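Local coordinates for protein ATP-dependent helicase FUN30 (Saccharomyces cerevisiae S288c, PDB 5GN1) that is a SNF2-family DNA helicase, here its C-terminal ATPase part, that uses ATP hydrolysis to remodel nucleosomes and promotes DNA end resection at double-strand breaks, at residues I61-K64 and I65-E69; D88-E91 and K92-L95; S97-S100 and K101-I104; I120-D123 and K124-T127. All coordinates share one frame; numbering follows the deposited sequence.

How the contacts relate
All four contacts are local, each joining neighbouring turns of one helix or a helix to the loop that starts it. Contact 1 lies inside helix 60-82 and is held by regular backbone bonds, with buried side chains on one flank and charged ones on the other. Contacts 2, 3 and 4 each include the N-cap of a helix, supplied by aspartate, serine and asparagine in turn. Contact 2 is the most exposed and packs its helix on helix 60-82; contact 3, partly buried, adds a reciprocal capping box and touches contact 1 where L103 meets E69. Contact 4, about 18 Å from contact 1 between centres, combines its cap with apolar packing.

Contact 1: residues I61-K64 and I65-E69; sequences IQKK and IYDKE
I65 N donates to I61 O at 3.2 Å, the first of five successive i to i+4 backbone bonds that identify 61-69 as regular alpha helix, in the early turns of helix 60-82. Y66 N follows with a shorter bond, 2.7 Å to Q62 O and nearly straight at 169°, then D67 N bonds K63 O, K68 N bonds K64 O and E69 N bonds I65 O. Side chains add little across the turn: CG2 of I61 and CD1 of I65 stand 4.4 Å apart, a loose apolar approach on one flank. The I65 side chain instead runs back along the helix, because CG1 lies beside the backbone N (chi1 -65°), and this brings CG1 to 3.4 Å from I61 O.

In the next shell, polar ends reach to other parts of the chain. The amide of Q62 is bonded through OE1 to G185 N and through NE2 to A110 O, while Y66 OH accepts from I315 N and the tyrosine side chain packs on L107 of helix 100-110. K63 NZ turns back to L58 O. On the exposed flank a bend at chi3 in the K68 chain brings CE within 3.7 Å of K64 O.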
loop_
_atom_site.group_PDB
_atom_site.type_symbol
_atom_site.label_atom_id
_atom_site.label_comp_id
_atom_site.label_asym_id
_atom_site.label_seq_id
_atom_site.Cartn_x
_atom_site.Cartn_y
_atom_site.Cartn_z
ATOM N N ILE A 61 -11.625 4.580 -11.092
ATOM C CA ILE A 61 -11.984 4.514 -9.677
ATOM C C ILE A 61 -11.006 5.318 -8.835
ATOM O O ILE A 61 -11.408 6.047 -7.916
ATOM C CB ILE A 61 -12.037 3.052 -9.196
ATOM C CG1 ILE A 61 -12.794 2.160 -10.176
ATOM C CG2 ILE A 61 -12.634 2.988 -7.799
ATOM C CD1 ILE A 61 -12.459 0.678 -10.002
ATOM N N GLN A 62 -9.700 5.191 -9.124
ATOM C CA GLN A 62 -8.691 5.945 -8.386
ATOM C C GLN A 62 -8.829 7.440 -8.625
ATOM O O GLN A 62 -8.657 8.238 -7.697
ATOM C CB GLN A 62 -7.281 5.502 -8.787
ATOM C CG GLN A 62 -6.917 4.062 -8.461
ATOM C CD GLN A 62 -5.579 3.693 -9.078
ATOM O OE1 GLN A 62 -5.521 3.190 -10.205
ATOM N NE2 GLN A 62 -4.497 4.003 -8.373
ATOM N N LYS A 63 -9.094 7.839 -9.871
ATOM C CA LYS A 63 -9.238 9.259 -10.174
ATOM C C LYS A 63 -10.347 9.887 -9.337
ATOM O O LYS A 63 -10.183 10.991 -8.810
ATOM C CB LYS A 63 -9.514 9.445 -11.669
ATOM C CG LYS A 63 -8.849 10.672 -12.293
ATOM C CD LYS A 63 -9.058 10.713 -13.815
ATOM C CE LYS A 63 -8.688 9.376 -14.498
ATOM N NZ LYS A 63 -7.212 9.165 -14.720
ATOM N N LYS A 64 -11.483 9.192 -9.204
ATOM C CA LYS A 64 -12.585 9.698 -8.386
ATOM C C LYS A 64 -12.164 9.875 -6.931
ATOM O O LYS A 64 -12.440 10.911 -6.311
ATOM C CB LYS A 64 -13.786 8.755 -8.485
ATOM C CG LYS A 64 -14.529 8.841 -9.821
ATOM C CD LYS A 64 -15.952 8.288 -9.705
ATOM C CE LYS A 64 -16.631 8.161 -11.064
ATOM N NZ LYS A 64 -18.008 7.597 -10.943
ATOM N N ILE A 65 -11.498 8.861 -6.365
ATOM C CA ILE A 65 -11.042 8.928 -4.978
ATOM C C ILE A 65 -10.007 10.034 -4.807
ATOM O O ILE A 65 -10.071 10.822 -3.858
ATOM C CB ILE A 65 -10.478 7.564 -4.533
ATOM C CG1 ILE A 65 -11.570 6.494 -4.516
ATOM C CG2 ILE A 65 -9.791 7.683 -3.179
ATOM C CD1 ILE A 65 -11.047 5.085 -4.275
ATOM N N TYR A 66 -9.031 10.108 -5.721
ATOM C CA TYR A 66 -8.000 11.136 -5.629
ATOM C C TYR A 66 -8.607 12.539 -5.687
ATOM O O TYR A 66 -8.236 13.420 -4.900
ATOM C CB TYR A 66 -6.968 10.933 -6.752
ATOM C CG TYR A 66 -5.630 11.587 -6.507
ATOM C CD1 TYR A 66 -5.410 12.906 -6.844
ATOM C CD2 TYR A 66 -4.577 10.871 -5.945
ATOM C CE1 TYR A 66 -4.187 13.513 -6.612
ATOM C CE2 TYR A 66 -3.358 11.457 -5.722
ATOM C CZ TYR A 66 -3.168 12.786 -6.053
ATOM O OH TYR A 66 -1.956 13.392 -5.818
ATOM N N ASP A 67 -9.540 12.760 -6.618
ATOM C CA ASP A 67 -10.154 14.076 -6.776
ATOM C C ASP A 67 -10.922 14.485 -5.519
ATOM O O ASP A 67 -10.889 15.655 -5.126
ATOM C CB ASP A 67 -11.087 14.081 -7.990
ATOM C CG ASP A 67 -10.343 14.089 -9.331
ATOM O OD1 ASP A 67 -9.131 14.393 -9.368
ATOM O OD2 ASP A 67 -10.997 13.796 -10.361
ATOM N N LYS A 68 -11.619 13.537 -4.881
ATOM C CA LYS A 68 -12.282 13.813 -3.603
ATOM C C LYS A 68 -11.285 14.294 -2.557
ATOM O O LYS A 68 -11.542 15.266 -1.836
ATOM C CB LYS A 68 -13.004 12.567 -3.086
ATOM C CG LYS A 68 -14.409 12.351 -3.604
ATOM C CD LYS A 68 -15.037 11.101 -2.976
ATOM C CE LYS A 68 -14.169 9.857 -3.184
ATOM N NZ LYS A 68 -14.888 8.556 -2.955
ATOM N N GLU A 69 -10.147 13.601 -2.436
ATOM C CA GLU A 69 -9.131 14.012 -1.472
ATOM C C GLU A 69 -8.558 15.378 -1.815
ATOM O O GLU A 69 -8.256 16.179 -0.916
ATOM C CB GLU A 69 -8.003 12.979 -1.408
ATOM C CG GLU A 69 -8.406 11.671 -0.769
ATOM C CD GLU A 69 -8.868 11.842 0.675
ATOM O OE1 GLU A 69 -8.318 12.713 1.391
ATOM O OE2 GLU A 69 -9.796 11.113 1.074
#

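Contact 2: residues D88-E91 and K92-L95; sequences DAKE and KSKL
K92 N bonds D88 O at 3.0 Å, closing the first turn of the short helix 89-94. D88 is the N-cap of that helix: its OD2 accepts from E91 N at 3.1 Å, a bond that meets the oxygen on its anti side, 17° out of the carboxylate plane. The K92 side chain touches this turn with its root alone, CB standing 3.6 Å from D88 O, while the extended remainder leads away past L85 and P86.

S93 comes next and makes the closest side-chain approach. Its N bonds A89 O, and its OG lies 3.0 Å from A89 O and equally 3.0 Å from K90 O. A chi1 of 41° places OG between the backbone N and the carbonyl carbon, turned back over the preceding turn where both carbonyls are near.

K94 N then bonds K90 O at 3.3 Å with a bent angle of 146°, and K94 O goes on to accept from S98 OG. At L95 the backbone changes pattern, its N bonding K92 O, three residues back. The leucine side chain is buried against H76 and M79 of helix 60-82.

Chemically, the turn is held mainly by backbone bonds and two short polar side chains. The D88 carboxylate, set at the helix N-terminus, is likely to be stabilised by the helix dipole.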
loop_
_atom_site.group_PDB
_atom_site.type_symbol
_atom_site.label_atom_id
_atom_site.label_comp_id
_atom_site.label_asym_id
_atom_site.label_seq_id
_atom_site.Cartn_x
_atom_site.Cartn_y
_atom_site.Cartn_z
ATOM N N ASP A 88 -21.306 23.168 2.825
ATOM C CA ASP A 88 -21.935 21.839 2.955
ATOM C C ASP A 88 -21.557 21.304 4.353
ATOM O O ASP A 88 -20.390 21.326 4.748
ATOM C CB ASP A 88 -21.427 20.931 1.878
ATOM C CG ASP A 88 -21.986 19.541 1.975
ATOM O OD1 ASP A 88 -23.126 19.327 1.503
ATOM O OD2 ASP A 88 -21.290 18.643 2.497
ATOM N N ALA A 89 -22.543 20.827 5.097
ATOM C CA ALA A 89 -22.333 20.435 6.469
ATOM C C ALA A 89 -21.379 19.293 6.673
ATOM O O ALA A 89 -20.514 19.373 7.510
ATOM C CB ALA A 89 -23.663 20.106 7.094
ATOM N N LYS A 90 -21.559 18.244 5.893
ATOM C CA LYS A 90 -20.699 17.081 5.968
ATOM C C LYS A 90 -19.244 17.432 5.655
ATOM O O LYS A 90 -18.353 16.989 6.338
ATOM C CB LYS A 90 -21.223 15.934 5.116
ATOM C CG LYS A 90 -20.333 14.707 5.151
ATOM C CD LYS A 90 -20.207 14.106 6.542
ATOM C CE LYS A 90 -19.452 12.781 6.539
ATOM N NZ LYS A 90 -19.109 12.241 7.894
ATOM N N GLU A 91 -19.031 18.263 4.639
ATOM C CA GLU A 91 -17.683 18.676 4.266
ATOM C C GLU A 91 -17.034 19.549 5.354
ATOM O O GLU A 91 -15.845 19.406 5.627
ATOM C CB GLU A 91 -17.688 19.425 2.949
ATOM C CG GLU A 91 -18.030 18.558 1.773
ATOM C CD GLU A 91 -18.330 19.321 0.510
ATOM O OE1 GLU A 91 -17.715 20.384 0.278
ATOM O OE2 GLU A 91 -19.191 18.850 -0.265
ATOM N N LYS A 92 -17.797 20.451 5.977
ATOM C CA LYS A 92 -17.226 21.310 7.013
ATOM C C LYS A 92 -16.744 20.489 8.204
ATOM O O LYS A 92 -15.628 20.685 8.700
ATOM C CB LYS A 92 -18.247 22.351 7.467
ATOM C CG LYS A 92 -17.757 23.183 8.648
ATOM C CD LYS A 92 -18.815 24.150 9.136
ATOM C CE LYS A 92 -18.489 24.629 10.544
ATOM N NZ LYS A 92 -19.420 25.699 11.009
ATOM N N SER A 93 -17.577 19.567 8.684
ATOM C CA SER A 93 -17.209 18.802 9.873
ATOM C C SER A 93 -16.016 17.890 9.606
ATOM O O SER A 93 -15.243 17.591 10.525
ATOM C CB SER A 93 -18.411 17.993 10.354
ATOM O OG SER A 93 -19.101 17.428 9.252
ATOM N N LYS A 94 -15.841 17.459 8.350
ATOM C CA LYS A 94 -14.695 16.634 7.987
ATOM C C LYS A 94 -13.379 17.315 8.337
ATOM O O LYS A 94 -12.415 16.642 8.726
ATOM C CB LYS A 94 -14.754 16.307 6.492
ATOM C CG LYS A 94 -13.534 15.600 5.936
ATOM C CD LYS A 94 -13.378 14.195 6.507
ATOM C CE LYS A 94 -12.045 13.593 6.086
ATOM N NZ LYS A 94 -11.945 12.151 6.436
ATOM N N LEU A 95 -13.324 18.644 8.234
ATOM C CA LEU A 95 -12.061 19.355 8.411
ATOM C C LEU A 95 -11.544 19.309 9.842
ATOM O O LEU A 95 -10.358 19.585 10.061
ATOM C CB LEU A 95 -12.193 20.818 7.979
ATOM C CG LEU A 95 -12.344 21.102 6.479
ATOM C CD1 LEU A 95 -12.453 22.602 6.228
ATOM C CD2 LEU A 95 -11.182 20.521 5.701
#

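Contact 3: residues S97-S100 and K101-I104; sequences SSSS and KNLI
The bond from S99 N to N102 OD1, 3.2 Å long, is straight at the hydrogen (173°) yet unusual at the acceptor: the donor stands above the carbonyl plane of the amide, 35° out of it, and misses the lone pairs. It is one half of a capping box. In the other half N102 N returns a weak bond to S99 OG, 3.3 Å away, which makes S99 the N-cap of helix 100-110.

The amide of N102 has further partners. Its ND2 donates to S97 O at 3.1 Å, in the plane of that carbonyl though with a bent N-H...O angle, and a water bridges OD1, at 2.8 Å, to S98 OG. With chi1 at 57°, CG sits between the backbone N and carbonyl carbon of N102, which folds the amide back toward the incoming loop. Three bonds to the loop and water thus fix its rotation. A leucine in its place would probably leave S99 N and S97 O without these mates and let the loop 97-99 shift.

Behind the box, L103 N bonds S99 O at 3.0 Å and I104 N bonds S100 O, starting the regular helical pattern. CG of L103 also lies against S99 O, at 3.3 Å.

Around it, S98 OG bonds back to K94 O of helix 89-94. S100 OG bonds D349 of helix 345-359, against which K101 also packs, while L103 lies on E69, I72 and H76 of helix 60-82.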
loop_
_atom_site.group_PDB
_atom_site.type_symbol
_atom_site.label_atom_id
_atom_site.label_comp_id
_atom_site.label_asym_id
_atom_site.label_seq_id
_atom_site.Cartn_x
_atom_site.Cartn_y
_atom_site.Cartn_z
ATOM N N SER A 97 -10.990 16.805 11.780
ATOM C CA SER A 97 -10.037 15.723 11.954
ATOM C C SER A 97 -9.020 15.652 10.817
ATOM O O SER A 97 -8.224 14.709 10.771
ATOM C CB SER A 97 -10.786 14.395 12.102
ATOM O OG SER A 97 -11.661 14.148 11.005
ATOM N N SER A 98 -9.002 16.648 9.929
ATOM C CA SER A 98 -8.106 16.689 8.777
ATOM C C SER A 98 -6.853 17.498 9.080
ATOM O O SER A 98 -6.925 18.597 9.639
ATOM C CB SER A 98 -8.801 17.290 7.550
ATOM O OG SER A 98 -9.936 16.523 7.173
ATOM N N SER A 99 -5.705 16.961 8.678
ATOM C CA SER A 99 -4.428 17.640 8.806
ATOM C C SER A 99 -3.645 17.411 7.524
ATOM O O SER A 99 -3.993 16.555 6.707
ATOM C CB SER A 99 -3.616 17.126 10.006
ATOM O OG SER A 99 -3.232 15.774 9.804
ATOM N N SER A 100 -2.562 18.168 7.361
ATOM C CA SER A 100 -1.696 17.938 6.212
ATOM C C SER A 100 -1.164 16.507 6.216
ATOM O O SER A 100 -1.022 15.889 5.156
ATOM C CB SER A 100 -0.546 18.939 6.213
ATOM O OG SER A 100 0.334 18.692 7.293
ATOM N N LYS A 101 -0.895 15.960 7.406
ATOM C CA LYS A 101 -0.341 14.612 7.506
ATOM C C LYS A 101 -1.300 13.570 6.938
ATOM O O LYS A 101 -0.928 12.779 6.068
ATOM C CB LYS A 101 -0.007 14.285 8.963
ATOM C CG LYS A 101 1.066 15.149 9.588
ATOM C CD LYS A 101 1.164 14.863 11.085
ATOM C CE LYS A 101 2.574 15.064 11.598
ATOM N NZ LYS A 101 2.874 14.165 12.748
ATOM N N ASN A 102 -2.540 13.531 7.430
ATOM C CA ASN A 102 -3.415 12.456 6.972
ATOM C C ASN A 102 -4.015 12.723 5.595
ATOM O O ASN A 102 -4.495 11.778 4.960
ATOM C CB ASN A 102 -4.529 12.154 7.990
ATOM C CG ASN A 102 -5.387 13.360 8.332
ATOM O OD1 ASN A 102 -6.002 13.978 7.461
ATOM N ND2 ASN A 102 -5.493 13.652 9.632
ATOM N N LEU A 103 -3.969 13.965 5.099
ATOM C CA LEU A 103 -4.411 14.217 3.728
ATOM C C LEU A 103 -3.366 13.752 2.722
ATOM O O LEU A 103 -3.706 13.127 1.712
ATOM C CB LEU A 103 -4.719 15.708 3.520
ATOM C CG LEU A 103 -5.988 16.265 4.156
ATOM C CD1 LEU A 103 -5.971 17.786 4.083
ATOM C CD2 LEU A 103 -7.215 15.697 3.478
ATOM N N ILE A 104 -2.096 14.075 2.972
ATOM C CA ILE A 104 -0.992 13.517 2.189
ATOM C C ILE A 104 -1.024 11.991 2.224
ATOM O O ILE A 104 -0.747 11.322 1.221
ATOM C CB ILE A 104 0.354 14.064 2.708
ATOM C CG1 ILE A 104 0.491 15.577 2.434
ATOM C CG2 ILE A 104 1.537 13.282 2.131
ATOM C CD1 ILE A 104 0.150 15.994 1.056
HETATM O O HOH W 1 -8.668 13.830 6.640
#

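Contact 4: residues I120-D123 and K124-T127; sequences IYND and KIIT
Y121 and I125 meet at the close-packed side of this helix start, their side chains crossing at about a right angle with CD2 of Y121 3.8 Å from CG2 of I125, oblique to the ring. I126 continues the apolar patch: its CG2 lies 4.1 Å from CB of Y121 and 3.6 Å from Y121 O. With CG1 of I126 between the backbone N and carbonyl carbon (chi1 62°), CG2 comes to lie beside the N, facing back to the loop. Y121 itself is the centre of an inverse gamma turn, which swings the chain into the helix.

The polar side is more open. N122 is the N-cap of helix 123-133, its OD1 accepting from I125 N at 2.7 Å, although the exact place of OD1 is doubtful. The backbone bond from I126 N to N122 O, 3.0 Å and 150°, is firmer evidence for the first turn. A valine here would probably deprive I125 N of its side-chain cap and fray the helix start. One turn on, T127 OG1 donates to D123 O at 2.8 Å, alongside a weak bond from T127 N to the same oxygen. The K124 side chain bends at chi2 and leads away from the loop on the exposed flank.

Neighbouring elements hold both sides. On the polar one, R118 makes a salt bridge to D123 and a hydrogen bond to Y121 O, and K149 NZ of helix 145-153 bonds T127 OG1. On the apolar one, the tyrosine side chain packs on L160 and H161 of helix 157-166, and I126 lies on K149, M152 and S153 of helix 145-153.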
loop_
_atom_site.group_PDB
_atom_site.type_symbol
_atom_site.label_atom_id
_atom_site.label_comp_id
_atom_site.label_asym_id
_atom_site.label_seq_id
_atom_site.Cartn_x
_atom_site.Cartn_y
_atom_site.Cartn_z
ATOM N N ILE A 120 -16.915 0.691 -1.751
ATOM C CA ILE A 120 -17.798 -0.390 -2.175
ATOM C C ILE A 120 -18.702 -0.701 -0.992
ATOM O O ILE A 120 -19.927 -0.821 -1.132
ATOM C CB ILE A 120 -16.978 -1.615 -2.615
ATOM C CG1 ILE A 120 -16.184 -1.266 -3.886
ATOM C CG2 ILE A 120 -17.868 -2.827 -2.823
ATOM C CD1 ILE A 120 -15.179 -2.334 -4.278
ATOM N N TYR A 121 -18.112 -0.810 0.200
ATOM C CA TYR A 121 -18.866 -1.082 1.423
ATOM C C TYR A 121 -19.405 0.240 1.986
ATOM O O TYR A 121 -18.965 0.742 3.019
ATOM C CB TYR A 121 -17.985 -1.812 2.430
ATOM C CG TYR A 121 -17.579 -3.218 2.035
ATOM C CD1 TYR A 121 -16.451 -3.449 1.251
ATOM C CD2 TYR A 121 -18.322 -4.318 2.448
ATOM C CE1 TYR A 121 -16.071 -4.728 0.891
ATOM C CE2 TYR A 121 -17.954 -5.605 2.092
ATOM C CZ TYR A 121 -16.821 -5.804 1.306
ATOM O OH TYR A 121 -16.431 -7.076 0.941
ATOM N N ASN A 122 -20.354 0.823 1.274
ATOM C CA ASN A 122 -20.932 2.107 1.611
ATOM C C ASN A 122 -21.799 2.056 2.863
ATOM O O ASN A 122 -22.105 1.013 3.333
ATOM C CB ASN A 122 -21.730 2.649 0.450
ATOM C CG ASN A 122 -22.878 1.753 0.090
ATOM O OD1 ASN A 122 -23.571 1.277 0.935
ATOM N ND2 ASN A 122 -23.048 1.516 -1.160
ATOM N N ASP A 123 -22.174 3.226 3.364
ATOM C CA ASP A 123 -22.954 3.304 4.586
ATOM C C ASP A 123 -24.125 2.377 4.619
ATOM O O ASP A 123 -24.405 1.794 5.649
ATOM C CB ASP A 123 -23.307 4.736 4.930
ATOM C CG ASP A 123 -22.108 5.586 5.330
ATOM O OD1 ASP A 123 -20.992 5.045 5.383
ATOM O OD2 ASP A 123 -22.261 6.799 5.577
ATOM N N LYS A 124 -24.812 2.239 3.490
ATOM C CA LYS A 124 -25.973 1.361 3.402
ATOM C C LYS A 124 -25.508 -0.098 3.494
ATOM O O LYS A 124 -26.209 -0.949 4.044
ATOM C CB LYS A 124 -26.832 1.731 2.190
ATOM C CG LYS A 124 -27.229 3.196 2.131
ATOM C CD LYS A 124 -28.478 3.463 2.956
ATOM C CE LYS A 124 -29.084 4.817 2.618
ATOM N NZ LYS A 124 -30.126 5.219 3.602
ATOM N N ILE A 125 -24.309 -0.353 3.006
ATOM C CA ILE A 125 -23.703 -1.683 3.027
ATOM C C ILE A 125 -23.254 -2.170 4.420
ATOM O O ILE A 125 -23.520 -3.325 4.750
ATOM C CB ILE A 125 -22.507 -1.746 2.066
ATOM C CG1 ILE A 125 -22.917 -1.240 0.674
ATOM C CG2 ILE A 125 -21.947 -3.155 1.997
ATOM C CD1 ILE A 125 -24.270 -1.732 0.234
ATOM N N ILE A 126 -22.581 -1.334 5.217
ATOM C CA ILE A 126 -22.148 -1.783 6.516
ATOM C C ILE A 126 -23.273 -1.883 7.510
ATOM O O ILE A 126 -23.217 -2.662 8.451
ATOM C CB ILE A 126 -20.966 -0.963 7.016
ATOM C CG1 ILE A 126 -21.359 0.467 7.180
ATOM C CG2 ILE A 126 -19.807 -1.073 6.053
ATOM C CD1 ILE A 126 -20.239 1.296 7.725
ATOM N N THR A 127 -24.316 -1.102 7.284
ATOM C CA THR A 127 -25.461 -1.151 8.169
ATOM C C THR A 127 -26.000 -2.554 8.124
ATOM O O THR A 127 -26.162 -3.164 9.137
ATOM C CB THR A 127 -26.525 -0.173 7.724
ATOM O OG1 THR A 127 -26.047 1.154 7.874
ATOM C CG2 THR A 127 -27.744 -0.334 8.532
#